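Hypothetical protein PH1313 (Pyrococcus horikoshii, PDB 1VBK) is of unknown function but, as a ThiI-like protein with a THUMP domain, probably binds RNA and ATP and may act in thiamine biosynthesis or tRNA modification. Local coordinates at residues V66-I71 with Y230-K235. Numbering follows the deposited sequence.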
ATOM      1  N   VAL A  66     -20.068  17.191   9.140  1.00 20.29           N
ATOM      2  CA  VAL A  66     -19.375  17.207  10.424  1.00 21.19           C
ATOM      3  C   VAL A  66     -18.665  15.865  10.619  1.00 20.24           C
ATOM      4  O   VAL A  66     -17.648  15.783  11.308  1.00 21.26           O
ATOM      5  CB  VAL A  66     -20.365  17.408  11.609  1.00 21.92           C
ATOM      6  CG1 VAL A  66     -19.640  17.218  12.934  1.00 25.46           C
ATOM      7  CG2 VAL A  66     -20.972  18.797  11.553  1.00 23.71           C
ATOM      8  N   ARG A  67     -19.198  14.813  10.003  1.00 20.28           N
ATOM      9  CA  ARG A  67     -18.614  13.477  10.150  1.00 20.95           C
ATOM     10  C   ARG A  67     -17.538  13.114   9.132  1.00 20.06           C
ATOM     11  O   ARG A  67     -17.096  11.961   9.074  1.00 21.44           O
ATOM     12  CB  ARG A  67     -19.718  12.416  10.120  1.00 20.08           C
ATOM     13  CG  ARG A  67     -20.736  12.554  11.256  1.00 23.09           C
ATOM     14  CD  ARG A  67     -21.601  11.305  11.373  1.00 20.48           C
ATOM     15  NE  ARG A  67     -22.319  11.007  10.135  1.00 23.56           N
ATOM     16  CZ  ARG A  67     -23.422  11.632   9.734  1.00 24.66           C
ATOM     17  NH1 ARG A  67     -23.999  11.292   8.590  1.00 25.81           N
ATOM     18  NH2 ARG A  67     -23.959  12.584  10.483  1.00 27.22           N
ATOM     19  N   VAL A  68     -17.109  14.093   8.342  1.00 17.86           N
ATOM     20  CA  VAL A  68     -16.080  13.875   7.327  1.00 17.37           C
ATOM     21  C   VAL A  68     -14.713  14.345   7.828  1.00 18.78           C
ATOM     22  O   VAL A  68     -14.485  15.543   8.013  1.00 18.14           O
ATOM     23  CB  VAL A  68     -16.439  14.625   6.025  1.00 15.79           C
ATOM     24  CG1 VAL A  68     -15.323  14.473   4.989  1.00 17.53           C
ATOM     25  CG2 VAL A  68     -17.753  14.077   5.473  1.00 17.92           C
ATOM     26  N   PHE A  69     -13.800  13.399   8.042  1.00 17.30           N
ATOM     27  CA  PHE A  69     -12.472  13.743   8.538  1.00 17.62           C
ATOM     28  C   PHE A  69     -11.686  14.633   7.581  1.00 17.39           C
ATOM     29  O   PHE A  69     -11.830  14.538   6.364  1.00 16.98           O
ATOM     30  CB  PHE A  69     -11.679  12.469   8.843  1.00 18.40           C
ATOM     31  CG  PHE A  69     -12.302  11.609   9.908  1.00 18.48           C
ATOM     32  CD1 PHE A  69     -12.592  12.137  11.164  1.00 19.52           C
ATOM     33  CD2 PHE A  69     -12.603  10.271   9.656  1.00 19.78           C
ATOM     34  CE1 PHE A  69     -13.174  11.349  12.157  1.00 20.85           C
ATOM     35  CE2 PHE A  69     -13.187   9.469  10.646  1.00 18.72           C
ATOM     36  CZ  PHE A  69     -13.473  10.011  11.898  1.00 19.27           C
ATOM     37  N   GLY A  70     -10.852  15.501   8.143  1.00 17.92           N
ATOM     38  CA  GLY A  70     -10.063  16.401   7.325  1.00 16.77           C
ATOM     39  C   GLY A  70     -10.668  17.795   7.290  1.00 18.32           C
ATOM     40  O   GLY A  70     -10.033  18.749   6.832  1.00 17.91           O
ATOM     41  N   ILE A  71     -11.903  17.906   7.771  1.00 16.74           N
ATOM     42  CA  ILE A  71     -12.607  19.183   7.800  1.00 17.55           C
ATOM     43  C   ILE A  71     -12.406  19.845   9.155  1.00 18.03           C
ATOM     44  O   ILE A  71     -12.667  19.233  10.197  1.00 18.69           O
ATOM     45  CB  ILE A  71     -14.124  18.985   7.558  1.00 17.38           C
ATOM     46  CG1 ILE A  71     -14.360  18.477   6.132  1.00 15.03           C
ATOM     47  CG2 ILE A  71     -14.872  20.303   7.775  1.00 16.57           C
ATOM     48  CD1 ILE A  71     -15.829  18.169   5.832  1.00 15.62           C
ATOM     49  N   TYR A 230     -18.849   7.385   9.618  1.00 24.73           N
ATOM     50  CA  TYR A 230     -17.631   8.189   9.666  1.00 23.31           C
ATOM     51  C   TYR A 230     -16.613   7.649   8.664  1.00 23.64           C
ATOM     52  O   TYR A 230     -15.437   7.998   8.727  1.00 21.63           O
ATOM     53  CB  TYR A 230     -17.014   8.108  11.065  1.00 23.17           C
ATOM     54  CG  TYR A 230     -17.767   8.852  12.142  1.00 25.11           C
ATOM     55  CD1 TYR A 230     -17.558  10.215  12.347  1.00 22.89           C
ATOM     56  CD2 TYR A 230     -18.688   8.198  12.957  1.00 24.36           C
ATOM     57  CE1 TYR A 230     -18.248  10.908  13.341  1.00 24.91           C
ATOM     58  CE2 TYR A 230     -19.384   8.883  13.950  1.00 25.15           C
ATOM     59  CZ  TYR A 230     -19.157  10.235  14.135  1.00 25.06           C
ATOM     60  OH  TYR A 230     -19.841  10.918  15.114  1.00 28.49           O
ATOM     61  N   SER A 231     -17.063   6.810   7.736  1.00 23.94           N
ATOM     62  CA  SER A 231     -16.143   6.193   6.784  1.00 25.30           C
ATOM     63  C   SER A 231     -16.310   6.563   5.314  1.00 24.12           C
ATOM     64  O   SER A 231     -15.815   5.852   4.440  1.00 24.05           O
ATOM     65  CB  SER A 231     -16.229   4.670   6.916  1.00 25.47           C
ATOM     66  OG  SER A 231     -17.476   4.206   6.426  1.00 25.48           O
ATOM     67  N   TYR A 232     -16.991   7.667   5.035  1.00 24.53           N
ATOM     68  CA  TYR A 232     -17.200   8.080   3.653  1.00 26.40           C
ATOM     69  C   TYR A 232     -15.869   8.163   2.907  1.00 26.70           C
ATOM     70  O   TYR A 232     -14.919   8.795   3.370  1.00 24.99           O
ATOM     71  CB  TYR A 232     -17.925   9.425   3.617  1.00 26.28           C
ATOM     72  CG  TYR A 232     -19.140   9.454   4.510  1.00 26.87           C
ATOM     73  CD1 TYR A 232     -19.127  10.163   5.709  1.00 27.85           C
ATOM     74  CD2 TYR A 232     -20.296   8.748   4.174  1.00 27.73           C
ATOM     75  CE1 TYR A 232     -20.235  10.171   6.555  1.00 29.47           C
ATOM     76  CE2 TYR A 232     -21.411   8.746   5.016  1.00 26.99           C
ATOM     77  CZ  TYR A 232     -21.372   9.461   6.202  1.00 30.21           C
ATOM     78  OH  TYR A 232     -22.466   9.474   7.038  1.00 31.36           O
ATOM     79  N   GLY A 233     -15.804   7.506   1.753  1.00 28.40           N
ATOM     80  CA  GLY A 233     -14.579   7.506   0.973  1.00 29.09           C
ATOM     81  C   GLY A 233     -13.972   6.117   0.877  1.00 30.68           C
ATOM     82  O   GLY A 233     -13.100   5.866   0.046  1.00 31.91           O
ATOM     83  N   SER A 234     -14.420   5.211   1.740  1.00 29.87           N
ATOM     84  CA  SER A 234     -13.921   3.841   1.719  1.00 29.66           C
ATOM     85  C   SER A 234     -15.075   2.944   1.302  1.00 30.12           C
ATOM     86  O   SER A 234     -16.218   3.395   1.262  1.00 28.96           O
ATOM     87  CB  SER A 234     -13.428   3.425   3.105  1.00 30.92           C
ATOM     88  OG  SER A 234     -14.513   3.261   3.997  1.00 29.57           O
ATOM     89  N   LYS A 235     -14.782   1.682   0.993  1.00 31.07           N
ATOM     90  CA  LYS A 235     -15.828   0.745   0.597  1.00 32.74           C
ATOM     91  C   LYS A 235     -16.795   0.532   1.754  1.00 33.45           C
ATOM     92  O   LYS A 235     -17.995   0.341   1.552  1.00 33.34           O
ATOM     93  CB  LYS A 235     -15.217  -0.588   0.152  1.00 34.04           C
ATOM     94  CG  LYS A 235     -14.584  -0.529  -1.234  1.00 37.72           C
ATOM     95  CD  LYS A 235     -15.613  -0.088  -2.276  1.00 42.09           C
ATOM     96  CE  LYS A 235     -14.996   0.076  -3.660  1.00 43.04           C
ATOM     97  NZ  LYS A 235     -14.498  -1.214  -4.209  1.00 44.62           N
TER
HETATM   98  O   HOH W   1     -15.210  10.563   7.806  1.00 19.42           O
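R67 runs between two tyrosines of the 230-235 loop. Its methylene CD sits over one face of the Y230 ring, displaced toward the rim and 4.0 Å from the centroid, a CH-pi contact; its CG lies 3.6 Å from Y230 CE1. The chain then bends at chi3 (-58°), and the guanidinium stands nearly upright to the Y230 ring, the planes 87° apart; within this contact the aliphatic part, not the guanidinium, lies against that face. The bend delivers NH1 to Y232 OH at 2.8 Å in a nearly straight bond (165°), the hydroxyl lying in the guanidinium plane; NE adds a weak bond to the same oxygen. On the other side of Y230, F69 reaches in with its ring tip, CE2 standing 4.1 Å from Y230 CB. V68 CG2 meets Y232 CD1 at 4.2 Å. Between the two backbones one water gives its hydrogens to R67 O and Y230 O and accepts from F69 N. Further out, R67 NE also bonds R229 O, and E37 makes a weak bond to Y232 OH and a long ion pair with R67 NH1. F196 of helix 189-200 meets both the Y230 and F69 rings edge-to-face. A type II turn shapes each loop, V68 to I71 and S231 to S234; in the latter both N and OG of S234 bond S231 O. An alanine in place of R67, keeping only CB against Y230, would lack CG, CD and both N-H donors, probably loosening the packing on the ring and the hold on Y232 OH. The ferredoxin-like and ThiI-family loops are thus joined chiefly through R67, which pairs apolar cover with a directed polar grip, while F69, V68 and the water add to the join; nearby E37 would probably help balance the guanidinium charge.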